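Local coordinates for 11S globulin seed storage protein (Amaranthus hypochondriacus, PDB 3QAC) that serves as a seed storage protein, a bicupin of the 11S globulin family whose proglobulin packs as a trimer, at the interface of chains A and B. Coordinates in Å, arbitrary orientation; residue numbers count along the deposited sequence, not the author numbering. Chains: chain A/B, 11S globulin seed storage protein.

Contact 1: the interface of chains A and B. Residues chain A 174, 176; chain B 10-15.
The carboxylate oxygen OD2 of A:Asp174 accepts the backbone N-H of B:Cys14 at 2.9 Å in a somewhat bent bond, on the syn side of OD2 and 23° out of the carboxylate plane. In this 11S globulin, a two-cupin seed protein, the N-terminal loop of one subunit curves around the tip of an acidic side chain of its neighbour. A:Asp174 turns its CG away from its own carbonyl carbon (chi1 -69°) and sends the carboxylate into the bend of B:Gly11 to B:Gln15. The carbonyl oxygen of B:Gly11 stands over one face of the carboxylate, above CG, with CA of B:Asn12 on that face too, 3.8 Å from CG. B:Cys14 forms a disulfide with B:Cys47, which would steady the loop that offers this N-H. At the other oxygen, OD1, the bent chain of B:Gln15 comes in obliquely, its amide plane turned 45° from the carboxylate; its modelled amide oxygen would join two acceptors there, and the amide orientation is therefore doubtful. Further out, ND2 of A:Asn176 makes a weak hydrogen bond to the backbone O of B:Gln10, 3.4 Å long, at a poorly ordered residue. OE2 of B:Glu13 stands 4.2 Å from OD2 of A:Asp174, and this like charge may raise the cost of burying the aspartate.

Contact 2: the interface of chains A and B. Residues chain A 185, 233, 239, 241; chain B 428-431.
A:Arg241 meets B:Gln431 face to face: the side-chain amide lies over the centre of the guanidinium, with its carbon CD 3.4 Å above the plane, and the two flat groups are 13° apart. While one face is stacked, the edge of the guanidinium reads the end of a helix. Its NH1 donates to the backbone O of B:Ile429 at 2.9 Å, from above the carbonyl plane, and its NH2 reaches the backbone O of B:Asn428 at 3.0 Å, a straighter bond of 157° at hydrogen. A positive group at these carbonyls probably suits the negative end of the helix dipole. Some way off, the side-chain amine NZ of A:Lys233 gives a 2.7 Å hydrogen bond to the backbone O of B:Gln431, its chain curled through three bends that bring CE past the carbonyl of B:Tyr430.

Behind this first shell, A:Asp239 holds the guanidinium. Its OD2 forms a salt bridge with NH1 of A:Arg241 at 2.6 Å through the syn lone pair, and both carboxylate oxygens face NE, so the grip is side-on and fixes the rotation of the arginine head. OD1 also takes the backbone N-H of A:Arg241 at 2.7 Å, nearly along the C-O axis.

In this 11S globulin interface the arginine loop of chain A, which leads toward strand 244-246, caps the C-terminal end of helix 423-430 in the C-terminal cupin region of chain B, with helix 228-235 contributing A:Lys233.

Contact 3: the interface of chains A and B. Residues chain A 214-216, 219; chain B 356, 358, 387, 389.
A:Phe215 and B:Gln358 run antiparallel alongside each other, with the aromatic ring and the side-chain amide planes turned 83° apart. The setting is a cupin sheet of this 11S globulin: B:Gln358 and B:Val387 stand on strands 354-360 and 385-391 of the C-terminal cupin, and chain A lays the end of its 3-10 helix 211-214 and the start of helix 217-224 across them. B:Gln358 is stretched out, CG anti to the backbone N (chi1 -171°) and the chain extended beyond it, and this carries the amide to the backbone of the partner. There its oxygen OE1 receives the N-H of A:Glu216 at 2.9 Å in a nearly straight bond, 168° at hydrogen, though the donor approaches from the flank of the carbonyl and is tilted from its plane.

The ring of A:Phe215 points the opposite way to the glutamine side chain, across the strands, and turns its CE1 and CD1 atoms to B:Val387, CE1 lying 3.4 Å from the methyl CG1. That methyl sits between the backbone N and carbonyl carbon of its own residue, directed at the ring. The same CE1 is 3.3 Å from the backbone O of B:Gln358.

From the beginning of the helix, A:Leu219 reaches in at a slant to the side chains of B:Gln358, B:Val387 and B:Gln389. Its two methyls part: CD1 lies 4.0 Å from CG1 of B:Val387, and CD2 faces the amide oxygen OE1 of B:Gln389 at 3.6 Å. The aliphatic stem of B:Arg356 lies farther out, its CG 4.4 Å from CD1 of A:Leu219.

Contact 1: the interface of chains A and B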
ATOM      1  N   ASP A 174       1.437 -14.259   4.963  1.00 40.03           N
ATOM      2  CA  ASP A 174       0.498 -13.895   6.023  1.00 39.13           C
ATOM      3  C   ASP A 174       0.992 -12.720   6.881  1.00 39.29           C
ATOM      4  O   ASP A 174       2.192 -12.478   7.009  1.00 34.62           O
ATOM      5  CB  ASP A 174       0.187 -15.095   6.912  1.00 46.33           C
ATOM      6  CG  ASP A 174      -0.640 -16.168   6.207  1.00 48.09           C
ATOM      7  OD1 ASP A 174      -0.574 -17.316   6.678  1.00 48.90           O
ATOM      8  OD2 ASP A 174      -1.342 -15.886   5.202  1.00 44.65           O
ATOM      9  N   ASN A 176      -0.223 -12.239  10.149  1.00 46.45           N
ATOM     10  CA  ASN A 176      -0.277 -12.622  11.552  1.00 45.38           C
ATOM     11  C   ASN A 176       1.083 -12.864  12.204  1.00 44.00           C
ATOM     12  O   ASN A 176       1.343 -12.354  13.292  1.00 40.24           O
ATOM     13  CB  ASN A 176      -1.203 -13.829  11.734  1.00 45.00           C
ATOM     14  CG  ASN A 176      -2.653 -13.494  11.395  1.00 57.98           C
ATOM     15  OD1 ASN A 176      -2.969 -12.359  11.005  1.00 56.60           O
ATOM     16  ND2 ASN A 176      -3.543 -14.477  11.539  1.00 65.26           N
TER
ATOM     17  N   GLN B  10      -9.479 -14.148   9.382  1.00 72.77           N
ATOM     18  CA  GLN B  10      -8.702 -15.378   9.234  1.00 77.51           C
ATOM     19  C   GLN B  10      -7.240 -15.101   8.882  1.00 72.53           C
ATOM     20  O   GLN B  10      -6.350 -15.274   9.722  1.00 71.35           O
ATOM     21  CB  GLN B  10      -9.328 -16.295   8.184  1.00 80.03           C
ATOM     22  CG  GLN B  10     -10.512 -17.099   8.686  1.00 87.80           C
ATOM     23  CD  GLN B  10     -10.877 -18.221   7.738  1.00 97.18           C
ATOM     24  OE1 GLN B  10     -10.109 -18.558   6.833  1.00 94.92           O
ATOM     25  NE2 GLN B  10     -12.052 -18.809   7.939  1.00 92.98           N
ATOM     26  N   GLY B  11      -7.001 -14.685   7.639  1.00 62.02           N
ATOM     27  CA  GLY B  11      -5.674 -14.285   7.210  1.00 60.93           C
ATOM     28  C   GLY B  11      -4.631 -15.378   7.333  1.00 58.30           C
ATOM     29  O   GLY B  11      -3.503 -15.131   7.773  1.00 54.40           O
ATOM     30  N   ASN B  12      -5.001 -16.595   6.948  1.00 55.60           N
ATOM     31  CA  ASN B  12      -4.049 -17.700   6.957  1.00 49.72           C
ATOM     32  C   ASN B  12      -3.911 -18.379   5.618  1.00 42.91           C
ATOM     33  O   ASN B  12      -3.454 -19.518   5.533  1.00 43.73           O
ATOM     34  CB  ASN B  12      -4.433 -18.721   8.015  1.00 52.29           C
ATOM     35  CG  ASN B  12      -4.001 -18.298   9.388  1.00 61.13           C
ATOM     36  OD1 ASN B  12      -4.791 -17.751  10.157  1.00 70.08           O
ATOM     37  ND2 ASN B  12      -2.722 -18.518   9.700  1.00 65.33           N
ATOM     38  N   GLU B  13      -4.314 -17.682   4.565  1.00 40.95           N
ATOM     39  CA  GLU B  13      -4.300 -18.285   3.242  1.00 43.73           C
ATOM     40  C   GLU B  13      -2.892 -18.589   2.732  1.00 40.74           C
ATOM     41  O   GLU B  13      -2.743 -19.392   1.813  1.00 40.57           O
ATOM     42  CB  GLU B  13      -5.075 -17.436   2.244  1.00 40.96           C
ATOM     43  CG  GLU B  13      -4.918 -15.970   2.498  1.00 48.42           C
ATOM     44  CD  GLU B  13      -5.826 -15.507   3.596  1.00 57.74           C
ATOM     45  OE1 GLU B  13      -7.018 -15.889   3.560  1.00 57.17           O
ATOM     46  OE2 GLU B  13      -5.351 -14.771   4.484  1.00 59.44           O
ATOM     47  N   CYS B  14      -1.862 -17.986   3.332  1.00 33.29           N
ATOM     48  CA  CYS B  14      -0.496 -18.315   2.922  1.00 34.94           C
ATOM     49  C   CYS B  14       0.184 -19.383   3.771  1.00 40.40           C
ATOM     50  O   CYS B  14       1.330 -19.721   3.509  1.00 37.62           O
ATOM     51  CB  CYS B  14       0.380 -17.059   2.828  1.00 36.56           C
ATOM     52  SG  CYS B  14      -0.159 -15.937   1.548  1.00 39.07           S
ATOM     53  N   GLN B  15      -0.510 -19.907   4.782  1.00 41.32           N
ATOM     54  CA  GLN B  15      -0.068 -21.116   5.476  1.00 40.88           C
ATOM     55  C   GLN B  15      -0.319 -22.291   4.546  1.00 40.26           C
ATOM     56  O   GLN B  15      -1.296 -23.003   4.677  1.00 47.25           O
ATOM     57  CB  GLN B  15      -0.878 -21.337   6.748  1.00 47.97           C
ATOM     58  CG  GLN B  15      -0.767 -20.213   7.744  1.00 52.45           C
ATOM     59  CD  GLN B  15       0.636 -20.068   8.261  1.00 54.96           C
ATOM     60  OE1 GLN B  15       1.458 -19.366   7.670  1.00 58.52           O
ATOM     61  NE2 GLN B  15       0.930 -20.737   9.370  1.00 59.28           N
TER

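Contact 2: the interface of chains A and B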
ATOM      1  N   GLY A 185      20.700 -26.127   8.694  1.00 46.40           N
ATOM      2  CA  GLY A 185      20.343 -26.558  10.032  1.00 48.36           C
ATOM      3  C   GLY A 185      18.953 -27.151  10.133  1.00 51.45           C
ATOM      4  O   GLY A 185      18.293 -27.412   9.128  1.00 54.13           O
ATOM      5  N   LYS A 233      23.727 -33.212   3.878  1.00 61.84           N
ATOM      6  CA  LYS A 233      24.246 -32.246   4.825  1.00 60.63           C
ATOM      7  C   LYS A 233      23.463 -30.939   4.687  1.00 59.93           C
ATOM      8  O   LYS A 233      23.073 -30.324   5.684  1.00 56.39           O
ATOM      9  CB  LYS A 233      25.741 -32.040   4.600  1.00 64.82           C
ATOM     10  CG  LYS A 233      26.538 -33.305   4.853  1.00 68.12           C
ATOM     11  CD  LYS A 233      26.228 -33.860   6.238  1.00 67.48           C
ATOM     12  CE  LYS A 233      27.121 -33.238   7.308  1.00 69.92           C
ATOM     13  NZ  LYS A 233      28.521 -33.781   7.266  1.00 66.80           N
ATOM     14  N   ASP A 239      20.765 -32.760  12.334  1.00 71.17           N
ATOM     15  CA  ASP A 239      21.354 -31.597  13.007  1.00 63.60           C
ATOM     16  C   ASP A 239      20.530 -31.186  14.218  1.00 66.40           C
ATOM     17  O   ASP A 239      19.304 -31.128  14.158  1.00 68.86           O
ATOM     18  CB  ASP A 239      21.502 -30.426  12.038  1.00 58.01           C
ATOM     19  CG  ASP A 239      22.413 -29.344  12.566  1.00 59.01           C
ATOM     20  OD1 ASP A 239      22.330 -29.008  13.764  1.00 59.46           O
ATOM     21  OD2 ASP A 239      23.222 -28.823  11.777  1.00 61.58           O
ATOM     22  N   ARG A 241      21.709 -28.535  16.385  1.00 55.95           N
ATOM     23  CA  ARG A 241      22.333 -27.310  16.868  1.00 50.24           C
ATOM     24  C   ARG A 241      21.399 -26.112  16.938  1.00 49.54           C
ATOM     25  O   ARG A 241      21.703 -25.128  17.625  1.00 52.93           O
ATOM     26  CB  ARG A 241      23.534 -26.961  16.005  1.00 56.85           C
ATOM     27  CG  ARG A 241      24.620 -28.008  16.017  1.00 55.84           C
ATOM     28  CD  ARG A 241      25.666 -27.649  14.991  1.00 51.58           C
ATOM     29  NE  ARG A 241      25.089 -27.621  13.654  1.00 49.28           N
ATOM     30  CZ  ARG A 241      25.640 -26.983  12.629  1.00 57.57           C
ATOM     31  NH1 ARG A 241      25.052 -27.002  11.437  1.00 55.56           N
ATOM     32  NH2 ARG A 241      26.783 -26.323  12.801  1.00 55.09           N
TER
ATOM     33  N   ASN B 428      31.066 -24.671   8.169  1.00 51.30           N
ATOM     34  CA  ASN B 428      30.498 -24.593   9.511  1.00 53.13           C
ATOM     35  C   ASN B 428      28.974 -24.822   9.610  1.00 55.66           C
ATOM     36  O   ASN B 428      28.520 -25.543  10.500  1.00 58.18           O
ATOM     37  CB  ASN B 428      30.892 -23.280  10.189  1.00 52.38           C
ATOM     38  CG  ASN B 428      32.051 -23.449  11.160  1.00 57.79           C
ATOM     39  OD1 ASN B 428      32.210 -24.505  11.768  1.00 55.79           O
ATOM     40  ND2 ASN B 428      32.864 -22.409  11.307  1.00 60.59           N
ATOM     41  N   ILE B 429      28.188 -24.215   8.719  1.00 50.27           N
ATOM     42  CA  ILE B 429      26.730 -24.355   8.801  1.00 53.51           C
ATOM     43  C   ILE B 429      26.271 -25.701   8.289  1.00 54.78           C
ATOM     44  O   ILE B 429      25.192 -26.171   8.646  1.00 58.75           O
ATOM     45  CB  ILE B 429      25.948 -23.257   8.026  1.00 50.29           C
ATOM     46  CG1 ILE B 429      26.287 -23.297   6.531  1.00 46.38           C
ATOM     47  CG2 ILE B 429      26.187 -21.884   8.627  1.00 46.30           C
ATOM     48  CD1 ILE B 429      25.563 -22.259   5.720  1.00 42.55           C
ATOM     49  N   TYR B 430      27.078 -26.321   7.439  1.00 51.56           N
ATOM     50  CA  TYR B 430      26.690 -27.611   6.902  1.00 55.58           C
ATOM     51  C   TYR B 430      27.466 -28.742   7.556  1.00 55.97           C
ATOM     52  O   TYR B 430      27.207 -29.911   7.289  1.00 56.60           O
ATOM     53  CB  TYR B 430      26.823 -27.619   5.378  1.00 51.34           C
ATOM     54  CG  TYR B 430      25.846 -26.670   4.725  1.00 51.41           C
ATOM     55  CD1 TYR B 430      26.292 -25.624   3.920  1.00 51.74           C
ATOM     56  CD2 TYR B 430      24.472 -26.788   4.955  1.00 49.55           C
ATOM     57  CE1 TYR B 430      25.403 -24.742   3.326  1.00 48.66           C
ATOM     58  CE2 TYR B 430      23.568 -25.909   4.371  1.00 47.02           C
ATOM     59  CZ  TYR B 430      24.040 -24.881   3.553  1.00 55.86           C
ATOM     60  OH  TYR B 430      23.159 -23.985   2.960  1.00 48.97           O
ATOM     61  N   GLN B 431      28.403 -28.386   8.433  1.00 58.71           N
ATOM     62  CA  GLN B 431      29.217 -29.380   9.131  1.00 58.39           C
ATOM     63  C   GLN B 431      29.922 -30.271   8.115  1.00 58.78           C
ATOM     64  O   GLN B 431      29.715 -31.483   8.073  1.00 57.42           O
ATOM     65  CB  GLN B 431      28.350 -30.205  10.091  1.00 58.42           C
ATOM     66  CG  GLN B 431      27.612 -29.331  11.105  1.00 58.11           C
ATOM     67  CD  GLN B 431      27.015 -30.097  12.275  1.00 57.25           C
ATOM     68  OE1 GLN B 431      26.100 -30.902  12.106  1.00 57.26           O
ATOM     69  NE2 GLN B 431      27.515 -29.823  13.479  1.00 55.55           N
TER

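Contact 3: the interface of chains A and B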
ATOM      1  N   GLY A 214      13.420 -29.715   2.205  1.00 50.28           N
ATOM      2  CA  GLY A 214      12.216 -29.888   1.416  1.00 50.75           C
ATOM      3  C   GLY A 214      12.444 -30.565   0.076  1.00 50.10           C
ATOM      4  O   GLY A 214      11.558 -31.231  -0.457  1.00 47.73           O
ATOM      5  N   PHE A 215      13.628 -30.395  -0.492  1.00 49.66           N
ATOM      6  CA  PHE A 215      13.850 -30.925  -1.825  1.00 50.40           C
ATOM      7  C   PHE A 215      14.267 -32.398  -1.829  1.00 53.66           C
ATOM      8  O   PHE A 215      14.929 -32.891  -0.907  1.00 50.50           O
ATOM      9  CB  PHE A 215      14.863 -30.076  -2.594  1.00 47.16           C
ATOM     10  CG  PHE A 215      14.370 -28.694  -2.931  1.00 44.08           C
ATOM     11  CD1 PHE A 215      13.518 -28.493  -4.008  1.00 41.83           C
ATOM     12  CD2 PHE A 215      14.783 -27.592  -2.184  1.00 42.70           C
ATOM     13  CE1 PHE A 215      13.068 -27.225  -4.335  1.00 44.26           C
ATOM     14  CE2 PHE A 215      14.342 -26.316  -2.497  1.00 41.73           C
ATOM     15  CZ  PHE A 215      13.487 -26.126  -3.578  1.00 44.27           C
ATOM     16  N   GLU A 216      13.830 -33.089  -2.874  1.00 50.51           N
ATOM     17  CA  GLU A 216      14.375 -34.380  -3.245  1.00 54.14           C
ATOM     18  C   GLU A 216      15.904 -34.289  -3.203  1.00 53.74           C
ATOM     19  O   GLU A 216      16.503 -33.466  -3.893  1.00 54.98           O
ATOM     20  CB  GLU A 216      13.889 -34.727  -4.655  1.00 57.63           C
ATOM     21  CG  GLU A 216      13.563 -36.181  -4.879  1.00 62.20           C
ATOM     22  CD  GLU A 216      14.769 -36.969  -5.294  1.00 68.18           C
ATOM     23  OE1 GLU A 216      15.537 -37.411  -4.404  1.00 68.10           O
ATOM     24  OE2 GLU A 216      14.948 -37.135  -6.520  1.00 74.33           O
ATOM     25  N   LEU A 219      17.839 -34.277  -6.616  1.00 55.83           N
ATOM     26  CA  LEU A 219      17.753 -32.939  -7.194  1.00 53.52           C
ATOM     27  C   LEU A 219      18.746 -31.975  -6.549  1.00 55.28           C
ATOM     28  O   LEU A 219      19.372 -31.175  -7.241  1.00 51.70           O
ATOM     29  CB  LEU A 219      16.325 -32.381  -7.091  1.00 55.82           C
ATOM     30  CG  LEU A 219      15.371 -32.638  -8.272  1.00 59.75           C
ATOM     31  CD1 LEU A 219      13.929 -32.182  -7.987  1.00 53.71           C
ATOM     32  CD2 LEU A 219      15.890 -31.978  -9.535  1.00 55.64           C
TER
ATOM     33  N   ARG B 356       9.392 -31.374 -13.939  1.00 44.64           N
ATOM     34  CA  ARG B 356       9.236 -31.776 -12.547  1.00 47.97           C
ATOM     35  C   ARG B 356       9.512 -30.521 -11.719  1.00 46.45           C
ATOM     36  O   ARG B 356      10.629 -29.994 -11.678  1.00 41.91           O
ATOM     37  CB  ARG B 356      10.157 -32.960 -12.172  1.00 46.81           C
ATOM     38  CG  ARG B 356      10.619 -33.033 -10.692  1.00 47.60           C
ATOM     39  CD  ARG B 356      10.236 -34.348  -9.971  1.00 52.69           C
ATOM     40  NE  ARG B 356       8.790 -34.587  -9.975  1.00 59.05           N
ATOM     41  CZ  ARG B 356       8.156 -35.500  -9.229  1.00 63.53           C
ATOM     42  NH1 ARG B 356       8.834 -36.280  -8.387  1.00 66.22           N
ATOM     43  NH2 ARG B 356       6.832 -35.632  -9.319  1.00 54.08           N
ATOM     44  N   GLN B 358       9.386 -28.734  -8.051  1.00 42.32           N
ATOM     45  CA  GLN B 358       9.281 -28.970  -6.629  1.00 41.86           C
ATOM     46  C   GLN B 358       9.395 -27.659  -5.838  1.00 43.28           C
ATOM     47  O   GLN B 358      10.282 -26.819  -6.095  1.00 38.35           O
ATOM     48  CB  GLN B 358      10.283 -30.030  -6.153  1.00 37.27           C
ATOM     49  CG  GLN B 358      10.025 -30.429  -4.703  1.00 51.71           C
ATOM     50  CD  GLN B 358      10.887 -31.579  -4.211  1.00 55.37           C
ATOM     51  OE1 GLN B 358      11.947 -31.885  -4.777  1.00 53.41           O
ATOM     52  NE2 GLN B 358      10.440 -32.212  -3.135  1.00 46.61           N
ATOM     53  N   VAL B 387      12.550 -25.423  -7.541  1.00 38.76           N
ATOM     54  CA  VAL B 387      13.430 -25.921  -8.600  1.00 41.25           C
ATOM     55  C   VAL B 387      12.582 -26.400  -9.781  1.00 39.78           C
ATOM     56  O   VAL B 387      11.471 -26.899  -9.616  1.00 42.61           O
ATOM     57  CB  VAL B 387      14.359 -27.061  -8.100  1.00 40.43           C
ATOM     58  CG1 VAL B 387      13.545 -28.238  -7.555  1.00 39.91           C
ATOM     59  CG2 VAL B 387      15.323 -27.503  -9.206  1.00 42.61           C
ATOM     60  N   GLN B 389      12.788 -28.725 -13.209  1.00 49.26           N
ATOM     61  CA  GLN B 389      13.568 -29.680 -13.977  1.00 45.30           C
ATOM     62  C   GLN B 389      12.828 -30.047 -15.252  1.00 47.69           C
ATOM     63  O   GLN B 389      11.791 -30.717 -15.217  1.00 48.35           O
ATOM     64  CB  GLN B 389      13.863 -30.913 -13.133  1.00 51.09           C
ATOM     65  CG  GLN B 389      14.216 -32.141 -13.926  1.00 56.17           C
ATOM     66  CD  GLN B 389      15.698 -32.355 -14.010  1.00 61.22           C
ATOM     67  OE1 GLN B 389      16.327 -32.825 -13.056  1.00 67.98           O
ATOM     68  NE2 GLN B 389      16.276 -32.013 -15.153  1.00 56.01           N
TER

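Between the centres of their C-alpha atoms, contact 1 lies about 31 Å from contact 2 and 25 Å from contact 3, while contacts 2 and 3 are about 21 Å apart. No residue is shared. Contacts 2 and 3 draw on neighbouring helices of chain A, 217-224 and 228-235, set against different parts of the C-terminal half of chain B: strands in one, a helix end in the other. Contact 1 instead uses the N-terminal loop of chain B. Spread along one interface that is not an exact two-fold, the three patches fit a trimer closed by repeating head-to-tail contacts, within a family whose mature form is hexameric.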